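Putative glycoside hydrolase (Bacteroides thetaiotaomicron VPI-5482, PDB 3HBZ) is of uncertain function but binds calcium and may take part in carbohydrate metabolism, possibly as a glycoside hydrolase. Local coordinates at residues T94-T98 and L204-H208; S128-Y133 and D144-F148; M173-I177 and F321-I325; K235-C239 and D274-T278; L266-I272 and L286-L291. All coordinates share one frame; numbering follows the deposited sequence.

Contact 1. Residues T94-T98 and L204-H208; sequences TELAT and LPFRH. With ACT (acetate ion), chain H.
With chi1 at -154°, Leu96 carries its CG to the side remote from its own backbone N, and Phe206 makes the same choice at -172°; these torsions bring Leu96 CB and its fork to the ring, and the two side chains cross at about a right angle. Leu96 CB comes up to the edge of the ring, 3.8 Å from Phe206 CD1. A leucine suits the spot because its fork serves two neighbours: Leu96 CD2 stays by the ring, 3.9 Å from Phe206 CD1, while Leu96 CD1 reaches Leu204 CB at 4.0 Å. Thr98 turns its methyl rather than its hydroxyl to the same ring, with CG2 4.0 Å from Phe206 CE1. Residues 94-98 form the linker from strand 84-92 of the N-terminal mixed sheet to strand 99-100, and here that linker packs against residues 204-208, on and just beyond strand 200-205. No hydrogen bond joins the two segments directly. An acetate ion, probably from the crystallisation liquor, lies between them as modelled: Leu96 N donates to acetate OXT at 2.7 Å and Arg207 N to acetate O at 2.6 Å. Toward the outer side, Glu95 OE1 lies at the imidazole edge, 3.5 Å from His208 NE2, with carboxylate and ring planes 90° apart. His208 ND1 is hydrogen-bonded to Glu341, while Tyr338 stacks on the imidazole.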
# COMPACT_ATOMS: atom_id res chain seq x y z
N THR A 94 3.65 -15.32 -7.29
CA THR A 94 4.02 -16.01 -6.07
C THR A 94 2.98 -15.69 -4.99
O THR A 94 2.16 -14.81 -5.15
CB THR A 94 5.42 -15.56 -5.57
OG1 THR A 94 5.47 -14.13 -5.59
CG2 THR A 94 6.49 -16.12 -6.48
N GLU A 95 3.02 -16.45 -3.91
CA GLU A 95 2.11 -16.22 -2.81
C GLU A 95 2.60 -15.02 -1.97
O GLU A 95 3.76 -14.66 -2.05
CB GLU A 95 1.92 -17.51 -2.01
CG GLU A 95 3.12 -18.05 -1.28
CD GLU A 95 2.89 -19.48 -0.70
OE1 GLU A 95 1.94 -20.19 -1.13
OE2 GLU A 95 3.69 -19.89 0.17
N LEU A 96 1.70 -14.37 -1.25
CA LEU A 96 2.05 -13.16 -0.50
C LEU A 96 3.30 -13.40 0.37
O LEU A 96 3.42 -14.44 0.99
CB LEU A 96 0.86 -12.78 0.39
CG LEU A 96 0.71 -11.33 0.78
CD1 LEU A 96 0.70 -10.40 -0.46
CD2 LEU A 96 -0.57 -11.16 1.65
N ALA A 97 4.19 -12.43 0.43
CA ALA A 97 5.38 -12.51 1.30
C ALA A 97 4.89 -12.38 2.75
O ALA A 97 3.90 -11.69 2.98
CB ALA A 97 6.34 -11.33 0.98
N THR A 98 5.59 -13.01 3.69
CA THR A 98 5.18 -13.01 5.11
C THR A 98 6.29 -12.66 6.13
O THR A 98 6.03 -12.68 7.34
CB THR A 98 4.57 -14.38 5.53
OG1 THR A 98 5.59 -15.39 5.55
CG2 THR A 98 3.42 -14.77 4.60
N LEU A 204 -4.30 -7.88 -0.18
CA LEU A 204 -4.02 -8.65 -1.36
C LEU A 204 -4.38 -10.12 -1.07
O LEU A 204 -4.55 -10.50 0.09
CB LEU A 204 -2.55 -8.52 -1.76
CG LEU A 204 -2.10 -7.17 -2.36
CD1 LEU A 204 -0.55 -7.15 -2.61
CD2 LEU A 204 -2.87 -6.87 -3.63
N PRO A 205 -4.52 -10.93 -2.12
CA PRO A 205 -4.97 -12.31 -1.88
C PRO A 205 -3.99 -13.13 -1.04
O PRO A 205 -2.77 -12.95 -1.18
CB PRO A 205 -5.11 -12.88 -3.29
CG PRO A 205 -5.38 -11.68 -4.13
CD PRO A 205 -4.49 -10.61 -3.55
N PHE A 206 -4.52 -13.94 -0.12
CA PHE A 206 -3.71 -14.76 0.81
C PHE A 206 -4.38 -16.12 0.94
O PHE A 206 -5.60 -16.20 1.16
CB PHE A 206 -3.64 -14.05 2.17
CG PHE A 206 -2.67 -14.70 3.14
CD1 PHE A 206 -1.31 -14.75 2.86
CD2 PHE A 206 -3.14 -15.28 4.33
CE1 PHE A 206 -0.42 -15.38 3.75
CE2 PHE A 206 -2.28 -15.88 5.22
CZ PHE A 206 -0.89 -15.95 4.92
N ARG A 207 -3.62 -17.20 0.76
CA ARG A 207 -4.21 -18.54 0.69
C ARG A 207 -3.87 -19.44 1.89
O ARG A 207 -3.95 -20.65 1.80
CB ARG A 207 -3.84 -19.25 -0.64
CG ARG A 207 -4.30 -18.50 -1.90
CD ARG A 207 -3.84 -19.22 -3.18
NE ARG A 207 -3.92 -18.33 -4.35
CZ ARG A 207 -4.66 -18.52 -5.45
NH1 ARG A 207 -5.42 -19.59 -5.58
NH2 ARG A 207 -4.63 -17.63 -6.45
N HIS A 208 -3.55 -18.85 3.03
CA HIS A 208 -3.39 -19.61 4.30
C HIS A 208 -4.26 -18.94 5.38
O HIS A 208 -4.80 -17.87 5.15
CB HIS A 208 -1.92 -19.63 4.76
CG HIS A 208 -0.96 -20.04 3.69
ND1 HIS A 208 -0.86 -21.34 3.25
CD2 HIS A 208 -0.08 -19.31 2.96
CE1 HIS A 208 0.06 -21.40 2.30
NE2 HIS A 208 0.55 -20.19 2.11
C ACT H . -0.26 -16.63 -0.18
O ACT H . -1.16 -17.39 -0.09
OXT ACT H . -0.56 -15.85 -1.14
CH3 ACT H . 0.97 -16.66 0.80

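Contact 2. Residues S128-Y133 and D144-F148; sequences SGNAGY and DYPTF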
# COMPACT_ATOMS: atom_id res chain seq x y z
N SER A 128 1.90 3.24 0.71
CA SER A 128 1.70 4.28 1.74
C SER A 128 0.99 5.44 1.12
O SER A 128 0.72 5.44 -0.09
CB SER A 128 3.04 4.82 2.28
OG SER A 128 3.74 5.58 1.29
N GLY A 129 0.71 6.46 1.94
CA GLY A 129 0.18 7.70 1.41
C GLY A 129 1.18 8.69 0.81
O GLY A 129 0.82 9.84 0.57
N ASN A 130 2.42 8.25 0.57
CA ASN A 130 3.44 9.15 0.01
C ASN A 130 3.04 9.92 -1.26
O ASN A 130 3.26 11.13 -1.35
CB ASN A 130 4.76 8.39 -0.18
CG ASN A 130 5.55 8.20 1.13
OD1 ASN A 130 5.21 8.75 2.18
ND2 ASN A 130 6.62 7.41 1.07
N ALA A 131 2.45 9.24 -2.23
CA ALA A 131 1.96 9.90 -3.45
C ALA A 131 0.99 11.06 -3.12
O ALA A 131 0.96 12.10 -3.80
CB ALA A 131 1.30 8.89 -4.38
N GLY A 132 0.21 10.86 -2.08
CA GLY A 132 -0.74 11.87 -1.63
C GLY A 132 0.00 13.03 -0.99
O GLY A 132 -0.32 14.18 -1.27
N TYR A 133 0.94 12.74 -0.10
CA TYR A 133 1.72 13.80 0.55
C TYR A 133 2.48 14.72 -0.43
O TYR A 133 2.65 15.92 -0.18
CB TYR A 133 2.68 13.22 1.60
CG TYR A 133 3.25 14.28 2.56
CD1 TYR A 133 2.46 14.85 3.52
CD2 TYR A 133 4.58 14.64 2.53
CE1 TYR A 133 2.95 15.85 4.41
CE2 TYR A 133 5.12 15.58 3.44
CZ TYR A 133 4.30 16.20 4.36
OH TYR A 133 4.81 17.15 5.22
N ASP A 144 11.50 13.63 4.01
CA ASP A 144 10.51 14.59 4.48
C ASP A 144 9.08 14.00 4.43
O ASP A 144 8.11 14.62 4.89
CB ASP A 144 10.54 15.85 3.60
CG ASP A 144 11.85 16.61 3.67
OD1 ASP A 144 12.58 16.53 4.68
OD2 ASP A 144 12.14 17.34 2.68
N TYR A 145 8.94 12.81 3.85
CA TYR A 145 7.64 12.19 3.75
C TYR A 145 7.23 11.49 5.08
O TYR A 145 8.06 11.27 5.97
CB TYR A 145 7.63 11.17 2.63
CG TYR A 145 7.58 11.76 1.25
CD1 TYR A 145 8.71 12.34 0.68
CD2 TYR A 145 6.39 11.74 0.49
CE1 TYR A 145 8.66 12.89 -0.60
CE2 TYR A 145 6.33 12.30 -0.79
CZ TYR A 145 7.46 12.88 -1.32
OH TYR A 145 7.40 13.40 -2.59
N PRO A 146 5.94 11.16 5.22
CA PRO A 146 5.47 10.47 6.42
C PRO A 146 6.00 9.04 6.55
O PRO A 146 6.10 8.51 7.68
CB PRO A 146 3.94 10.47 6.26
CG PRO A 146 3.67 11.66 5.36
CD PRO A 146 4.81 11.58 4.34
N THR A 147 6.39 8.45 5.42
CA THR A 147 6.79 7.07 5.37
C THR A 147 8.19 7.02 4.73
O THR A 147 8.34 7.39 3.57
CB THR A 147 5.82 6.28 4.58
OG1 THR A 147 4.52 6.35 5.16
CG2 THR A 147 6.25 4.76 4.49
N PHE A 148 9.20 6.60 5.50
CA PHE A 148 10.57 6.49 4.98
C PHE A 148 11.34 5.37 5.65
O PHE A 148 10.82 4.68 6.53
CB PHE A 148 11.33 7.82 5.09
CG PHE A 148 11.47 8.36 6.52
CD1 PHE A 148 10.42 9.05 7.12
CD2 PHE A 148 12.64 8.17 7.25
CE1 PHE A 148 10.53 9.55 8.41
CE2 PHE A 148 12.76 8.66 8.54
CZ PHE A 148 11.71 9.36 9.12
O HOH W 1 2.88 8.05 3.84
O HOH W 2 7.59 17.05 5.64
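An ST turn leads into helix 130-134, and from the first turn of that helix Asn130 reaches across to Thr147 at the start of strand 147-150. Ser128 OG accepts from Asn130 N at 3.1 Å, helping to set the start of the helix. The Asn130 amide then addresses both backbone polar groups of Thr147: ND2 donates to Thr147 O at 3.0 Å, nearly straight at 166° and close to the amide plane, while OD1 receives a weak bond from Thr147 N at 3.5 Å. A water adds to the grip by donating to both Asn130 OD1 and Thr147 OG1, the latter also hydrogen-bonded to Asn181 O. One helical turn on, Pro146 CD sits over a face of the Tyr133 ring, 3.9 Å from its centroid, a CH-pi contact. The Tyr133 edge meets the face of Tyr145 in an offset edge-to-face stack, planes 64° apart. Tyr133 OH is hydrogen-bonded to Ser165 O and shares a second water with Asp144 O. Replacing Tyr133 with an alanine would probably open a gap beside Pro146 and Tyr145 and leave Ser165 O without this partner. An asparagine amide placed so resembles, with one strong and one weak bond, the pairing a neighbouring beta strand would give.

Contact 3. Residues M173-I177 and F321-I325; sequences MGMPI and FNGAI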
# COMPACT_ATOMS: atom_id res chain seq x y z
N MSE A 173 -7.50 22.15 2.44
CA MSE A 173 -8.29 21.01 2.00
C MSE A 173 -8.95 20.30 3.19
O MSE A 173 -9.59 19.25 3.03
CB MSE A 173 -7.43 19.98 1.22
CG MSE A 173 -6.81 20.51 -0.07
SE MSE A 173 -8.11 21.18 -1.31
CE MSE A 173 -8.94 19.49 -1.72
N GLY A 174 -8.77 20.82 4.40
CA GLY A 174 -9.34 20.16 5.58
C GLY A 174 -8.53 18.95 5.97
O GLY A 174 -9.05 18.09 6.66
N MSE A 175 -7.27 18.86 5.50
CA MSE A 175 -6.37 17.74 5.77
C MSE A 175 -5.04 18.23 6.39
O MSE A 175 -4.01 18.16 5.76
CB MSE A 175 -6.14 17.02 4.45
CG MSE A 175 -7.42 16.43 3.84
SE MSE A 175 -7.12 15.65 2.08
CE MSE A 175 -5.77 14.31 2.58
N PRO A 176 -5.08 18.74 7.64
CA PRO A 176 -3.92 19.49 8.19
C PRO A 176 -2.70 18.67 8.62
O PRO A 176 -1.62 19.23 8.76
CB PRO A 176 -4.51 20.24 9.39
CG PRO A 176 -5.75 19.37 9.81
CD PRO A 176 -6.23 18.69 8.56
N ILE A 177 -2.84 17.36 8.73
CA ILE A 177 -1.72 16.49 9.08
C ILE A 177 -1.79 15.23 8.23
O ILE A 177 -2.83 14.95 7.62
CB ILE A 177 -1.70 16.10 10.58
CG1 ILE A 177 -2.93 15.27 10.92
CG2 ILE A 177 -1.56 17.38 11.54
CD1 ILE A 177 -2.90 14.63 12.35
N PHE A 321 -7.41 13.05 10.66
CA PHE A 321 -6.68 14.27 11.04
C PHE A 321 -6.65 14.58 12.54
O PHE A 321 -6.57 15.72 12.95
CB PHE A 321 -7.13 15.45 10.13
CG PHE A 321 -7.30 14.99 8.71
CD1 PHE A 321 -6.19 14.63 7.97
CD2 PHE A 321 -8.56 14.70 8.20
CE1 PHE A 321 -6.34 14.06 6.70
CE2 PHE A 321 -8.70 14.09 6.97
CZ PHE A 321 -7.61 13.81 6.20
N ASN A 322 -6.66 13.53 13.33
CA ASN A 322 -6.47 13.65 14.75
C ASN A 322 -5.18 12.97 15.14
O ASN A 322 -5.03 11.75 14.97
CB ASN A 322 -7.65 13.02 15.48
CG ASN A 322 -8.94 13.67 15.08
OD1 ASN A 322 -8.96 14.82 14.67
ND2 ASN A 322 -10.02 12.94 15.20
N GLY A 323 -4.26 13.74 15.70
CA GLY A 323 -2.90 13.20 15.91
C GLY A 323 -1.92 14.28 16.28
O GLY A 323 -2.28 15.44 16.32
N ALA A 324 -0.68 13.90 16.54
CA ALA A 324 0.35 14.90 16.85
C ALA A 324 1.45 14.89 15.81
O ALA A 324 2.05 13.84 15.51
CB ALA A 324 0.93 14.64 18.24
N ILE A 325 1.78 16.06 15.28
CA ILE A 325 2.88 16.15 14.37
C ILE A 325 4.11 15.69 15.12
O ILE A 325 4.31 16.05 16.26
CB ILE A 325 3.05 17.56 13.88
CG1 ILE A 325 1.85 17.92 12.98
CG2 ILE A 325 4.40 17.74 13.11
CD1 ILE A 325 1.70 19.49 12.77
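Ile177 O lies in the plane of the Phe321 ring, 3.4 Å from Phe321 CD1 and 3.7 Å from Phe321 CE1, at the edge where the C-H groups point; the approach is probably weakly favourable in a contact that has no hydrogen bond across it. The first segment is the exit from helix 167-172, closed by a Schellman motif in which Gly174 takes the positive phi (76°) that a residue without a side chain adopts easily, and it runs on into strand 177-183. The second lies in the loop between strands 306-313 and 328-338. Its Phe321 ring lies against the chain just beyond the helix: Met175 CA stands over one face, 3.9 Å from the centroid of the Phe321 ring, and Gly174 O lies over that same face nearer the rim. The selenomethionine side chain of Met175 continues along the ring, bringing CG to 3.5 Å from Phe321 CZ, and Pro176 CD closes on Phe321 CB at 3.7 Å. Backbone hydrogen bonds of Phe321 and Gly323 also tie the loop to Gly228 and Thr226. Ile177, with CG1 set between its backbone N and carbonyl carbon (chi1 64°), splits its branches between two neighbours. CG2 touches Ile325 CG1 at 3.7 Å, and CD1 reaches Gly323 N at 3.7 Å, where a side chain on Gly323 would crowd that methyl.

Contact 4. Residues K235-C239 and D274-T278; sequences KRDIC and DAKET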
# COMPACT_ATOMS: atom_id res chain seq x y z
N LYS A 235 -4.94 14.92 25.61
CA LYS A 235 -4.77 13.76 24.74
C LYS A 235 -3.31 13.50 24.37
O LYS A 235 -2.53 14.42 24.21
CB LYS A 235 -5.66 13.91 23.49
CG LYS A 235 -6.45 12.62 23.18
CD LYS A 235 -7.52 12.77 22.08
CE LYS A 235 -7.95 11.38 21.55
NZ LYS A 235 -8.70 11.44 20.26
N ARG A 236 -2.92 12.23 24.32
CA ARG A 236 -1.58 11.85 23.89
C ARG A 236 -1.74 10.92 22.67
O ARG A 236 -2.64 10.10 22.64
CB ARG A 236 -0.82 11.22 25.03
CG ARG A 236 0.67 11.17 24.83
CD ARG A 236 1.46 12.35 25.46
NE ARG A 236 2.88 12.06 25.21
CZ ARG A 236 3.81 12.88 24.73
NH1 ARG A 236 3.60 14.17 24.49
NH2 ARG A 236 5.02 12.39 24.51
N ASP A 237 -0.93 11.12 21.63
CA ASP A 237 -1.09 10.33 20.42
C ASP A 237 -0.67 8.87 20.70
O ASP A 237 0.02 8.60 21.70
CB ASP A 237 -0.24 10.94 19.29
CG ASP A 237 -0.75 10.63 17.89
OD1 ASP A 237 -1.78 9.92 17.70
OD2 ASP A 237 -0.07 11.11 16.93
N ILE A 238 -1.14 7.95 19.86
CA ILE A 238 -0.70 6.56 19.92
C ILE A 238 -0.73 6.01 18.51
O ILE A 238 -1.47 6.51 17.66
CB ILE A 238 -1.57 5.69 20.91
CG1 ILE A 238 -0.86 4.39 21.35
CG2 ILE A 238 -3.01 5.40 20.31
CD1 ILE A 238 0.58 4.56 21.97
N CYS A 239 0.13 5.03 18.25
CA CYS A 239 0.16 4.30 17.00
C CYS A 239 -0.95 3.27 16.89
O CYS A 239 -1.64 2.97 17.90
CB CYS A 239 1.50 3.61 16.86
SG CYS A 239 1.86 2.48 18.22
N ASP A 274 -2.07 -2.96 23.54
CA ASP A 274 -1.23 -2.46 24.65
C ASP A 274 -0.07 -1.62 24.13
O ASP A 274 0.99 -1.61 24.74
CB ASP A 274 -0.74 -3.63 25.51
CG ASP A 274 0.15 -4.60 24.73
OD1 ASP A 274 0.40 -4.38 23.53
OD2 ASP A 274 0.67 -5.56 25.34
N ALA A 275 -0.27 -0.90 23.03
CA ALA A 275 0.74 0.01 22.51
C ALA A 275 1.11 1.08 23.53
O ALA A 275 0.25 1.55 24.31
CB ALA A 275 0.31 0.66 21.18
N LYS A 276 2.40 1.43 23.56
CA LYS A 276 2.88 2.47 24.47
C LYS A 276 4.03 3.26 23.84
O LYS A 276 4.66 2.83 22.85
CB LYS A 276 3.35 1.86 25.81
CG LYS A 276 4.54 0.92 25.63
CD LYS A 276 5.08 0.37 26.93
CE LYS A 276 6.11 -0.70 26.65
NZ LYS A 276 6.71 -1.19 27.93
N GLU A 277 4.32 4.40 24.45
CA GLU A 277 5.55 5.11 24.11
C GLU A 277 6.73 4.35 24.70
O GLU A 277 6.71 4.02 25.85
CB GLU A 277 5.51 6.54 24.62
CG GLU A 277 4.42 7.37 23.93
CD GLU A 277 4.50 8.82 24.35
OE1 GLU A 277 5.39 9.51 23.86
OE2 GLU A 277 3.68 9.27 25.16
N THR A 278 7.72 4.05 23.89
CA THR A 278 8.88 3.33 24.35
C THR A 278 10.05 3.59 23.41
O THR A 278 9.86 3.66 22.20
CB THR A 278 8.62 1.81 24.45
OG1 THR A 278 9.85 1.17 24.77
CG2 THR A 278 8.05 1.22 23.14
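Ala275 CB fits closely between Cys239 SG, 3.8 Å away, and Ile238 CG1, 3.9 Å away, on the sheltered side of this contact, whereas on the solvent side Arg236 forms a two-nitrogen, side-on salt bridge with Glu277. Alanine suits the first place because its one methyl leaves room for both neighbours, and Ile238 CD1 extends along the backbone to Ala275 O at 3.8 Å. Tyr219, on strand 210-220, touches Ile238, Cys239 and Glu277 and so backs both halves. The segment 274-278 belongs to the connection of the beta hairpin formed by strands 266-271 and 281-290, and it lies beside the loop that enters strand 240-247. On the outer side the Arg236 chain bends at chi2 (95°) to present its guanidinium. NE donates to Glu277 OE2 at 2.9 Å, in the guanidinium plane, and NH2 donates to the syn lone pair of Glu277 OE1 at 3.0 Å. The two flat groups are 36° out of parallel, and the paired bonds limit rotation of each. Glu277 OE1 also accepts from Ala221 N. An alanine in place of Glu277 would probably leave the Arg236 charge without its mate and Ala221 N without this acceptor.

Contact 5. Residues L266-I272 and L286-L291; sequences LVSIARI and LPFHML. With PEG (di(hydroxyethyl)ether), chain T.
Ala270 presents a single methyl to the ring of Phe288, its CB standing 3.8 Å from the ring centroid and only 9° off the normal, so a small apolar bump sits over the middle of a broad flat surface. The small methyl fits because Pro287 O lies just 3.5 Å from the same Ala270 CB. Ser268 OG lies in plane at the edge of that ring, 3.3 Å from Phe288 CD2. To one side Leu286 closes on the end of strand 266-271 with both prongs of its fork: CD1 lies 3.7 Å from Ile272 N, and CD2 rests against the alpha carbon of that residue. At the far end Leu291 fills the notch between Leu266 and Ile269, its CD1 3.7 Å from Leu266 CB and somewhat farther from the Ile269 delta methyl. These fits line an antiparallel beta hairpin, strand 266-271 with strand 281-290. Ile269 and His289 form an antiparallel hydrogen-bonded pair, with His289 N donating to Ile269 O at 2.9 Å and Ile269 N returning a bond to His289 O at 3.1 Å. Leu291 N adds a further rung to Val267 O at 2.9 Å. Where direct pairing lapses, a water accepts from Arg271 N and donates to Pro287 O. On the other edge of strand 266-271, Val267 and Ser268 both face Met245 in a classic beta bulge. Arg271 turns away to form a salt bridge with Asp240, and its NH1 bonds weakly to a di(hydroxyethyl)ether. The hairpin is therefore held along its spine by backbone bonds, while its side chains contribute mainly apolar fit.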
# COMPACT_ATOMS: atom_id res chain seq x y z
N LEU A 266 -15.55 -8.95 6.40
CA LEU A 266 -14.41 -9.30 7.31
C LEU A 266 -14.63 -10.67 7.90
O LEU A 266 -15.77 -11.01 8.25
CB LEU A 266 -14.31 -8.28 8.45
CG LEU A 266 -13.63 -6.97 8.03
CD1 LEU A 266 -13.94 -5.87 9.01
CD2 LEU A 266 -12.09 -7.14 7.90
N VAL A 267 -13.57 -11.47 7.96
CA VAL A 267 -13.62 -12.73 8.68
C VAL A 267 -12.72 -12.76 9.92
O VAL A 267 -13.03 -13.49 10.86
CB VAL A 267 -13.36 -13.95 7.73
CG1 VAL A 267 -14.44 -14.00 6.65
CG2 VAL A 267 -11.96 -13.89 7.12
N SER A 268 -11.68 -11.94 9.95
CA SER A 268 -10.69 -11.99 11.01
C SER A 268 -9.98 -10.65 11.16
O SER A 268 -9.78 -9.91 10.18
CB SER A 268 -9.69 -13.12 10.72
OG SER A 268 -8.79 -13.26 11.79
N ILE A 269 -9.66 -10.31 12.41
CA ILE A 269 -8.92 -9.10 12.73
C ILE A 269 -7.88 -9.33 13.82
O ILE A 269 -8.18 -9.95 14.83
CB ILE A 269 -9.84 -8.02 13.25
CG1 ILE A 269 -10.95 -7.76 12.22
CG2 ILE A 269 -9.02 -6.73 13.48
CD1 ILE A 269 -12.01 -6.69 12.68
N ALA A 270 -6.65 -8.86 13.59
CA ALA A 270 -5.60 -8.79 14.64
C ALA A 270 -5.31 -7.30 14.88
O ALA A 270 -5.32 -6.49 13.93
CB ALA A 270 -4.35 -9.51 14.17
N ARG A 271 -5.13 -6.89 16.13
CA ARG A 271 -4.91 -5.45 16.45
C ARG A 271 -4.23 -5.26 17.79
O ARG A 271 -4.59 -5.89 18.79
CB ARG A 271 -6.22 -4.71 16.47
CG ARG A 271 -6.09 -3.23 16.52
CD ARG A 271 -7.42 -2.57 16.30
NE ARG A 271 -7.26 -1.15 16.04
CZ ARG A 271 -8.22 -0.24 16.15
NH1 ARG A 271 -9.45 -0.58 16.50
NH2 ARG A 271 -7.95 1.02 15.86
N ILE A 272 -3.24 -4.38 17.83
CA ILE A 272 -2.51 -4.12 19.07
C ILE A 272 -3.49 -3.48 20.08
O ILE A 272 -4.27 -2.59 19.73
CB ILE A 272 -1.25 -3.23 18.83
CG1 ILE A 272 -0.32 -3.26 20.07
CG2 ILE A 272 -1.66 -1.80 18.41
CD1 ILE A 272 1.24 -2.99 19.75
N LEU A 286 0.21 -10.42 17.86
CA LEU A 286 -1.21 -10.12 17.84
C LEU A 286 -1.96 -11.29 17.29
O LEU A 286 -1.80 -11.62 16.14
CB LEU A 286 -1.43 -8.90 16.95
CG LEU A 286 -0.52 -7.72 17.26
CD1 LEU A 286 -0.82 -6.61 16.24
CD2 LEU A 286 -0.63 -7.25 18.73
N PRO A 287 -2.82 -11.93 18.10
CA PRO A 287 -3.60 -13.00 17.54
C PRO A 287 -4.70 -12.52 16.60
O PRO A 287 -5.35 -11.49 16.84
CB PRO A 287 -4.21 -13.68 18.77
CG PRO A 287 -4.28 -12.60 19.81
CD PRO A 287 -3.17 -11.64 19.51
N PHE A 288 -4.89 -13.27 15.51
CA PHE A 288 -6.05 -13.04 14.66
C PHE A 288 -7.29 -13.59 15.39
O PHE A 288 -7.28 -14.70 15.90
CB PHE A 288 -5.87 -13.70 13.29
CG PHE A 288 -5.06 -12.86 12.32
CD1 PHE A 288 -3.67 -12.83 12.40
CD2 PHE A 288 -5.68 -12.14 11.32
CE1 PHE A 288 -2.93 -12.10 11.52
CE2 PHE A 288 -4.92 -11.40 10.42
CZ PHE A 288 -3.55 -11.39 10.55
N HIS A 289 -8.31 -12.75 15.51
CA HIS A 289 -9.58 -13.17 16.07
C HIS A 289 -10.51 -13.55 14.90
O HIS A 289 -10.79 -12.70 14.10
CB HIS A 289 -10.24 -12.00 16.77
CG HIS A 289 -9.61 -11.59 18.06
ND1 HIS A 289 -10.31 -11.54 19.25
CD2 HIS A 289 -8.36 -11.13 18.34
CE1 HIS A 289 -9.51 -11.11 20.21
NE2 HIS A 289 -8.32 -10.86 19.69
N MSE A 290 -11.07 -14.77 14.84
CA MSE A 290 -12.10 -15.01 13.85
C MSE A 290 -13.43 -14.47 14.37
O MSE A 290 -13.87 -14.84 15.46
CB MSE A 290 -12.22 -16.47 13.48
CG MSE A 290 -13.05 -16.67 12.20
SE MSE A 290 -12.94 -18.45 11.58
CE MSE A 290 -13.76 -19.46 12.99
N LEU A 291 -14.06 -13.62 13.58
CA LEU A 291 -15.26 -12.89 14.02
C LEU A 291 -16.48 -13.75 14.15
O LEU A 291 -16.61 -14.81 13.49
CB LEU A 291 -15.56 -11.74 13.05
CG LEU A 291 -14.40 -10.76 12.85
CD1 LEU A 291 -14.82 -9.65 11.88
CD2 LEU A 291 -13.91 -10.17 14.18
C1 PEG T . -11.60 -3.57 16.11
O1 PEG T . -10.85 -3.52 17.35
C2 PEG T . -12.96 -2.85 16.17
O2 PEG T . -14.00 -3.64 15.57
C3 PEG T . -15.31 -3.05 15.66
O HOH W 3 -5.19 -9.02 18.10

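Contacts 3 and 4 meet directly, with Ala324 N 2.9 Å from Asp237 OD2, a probable hydrogen bond, although their centres are about 17 Å apart. Residues 274-278 of contact 4 belong to the connection of the hairpin whose strands form contact 5. Contacts 2 and 3 lie on the same side of the chain centre, with nearest atoms about 6 Å apart. Contact 1 lies on the opposite side from both, its centre about 17 Å from that of contact 5. It lies near bound metal: the Thr98 side chain is about 7 Å from a sodium ion and about 10 Å from that of Asn101, a calcium ligand. The other four lie away from the known metal sites.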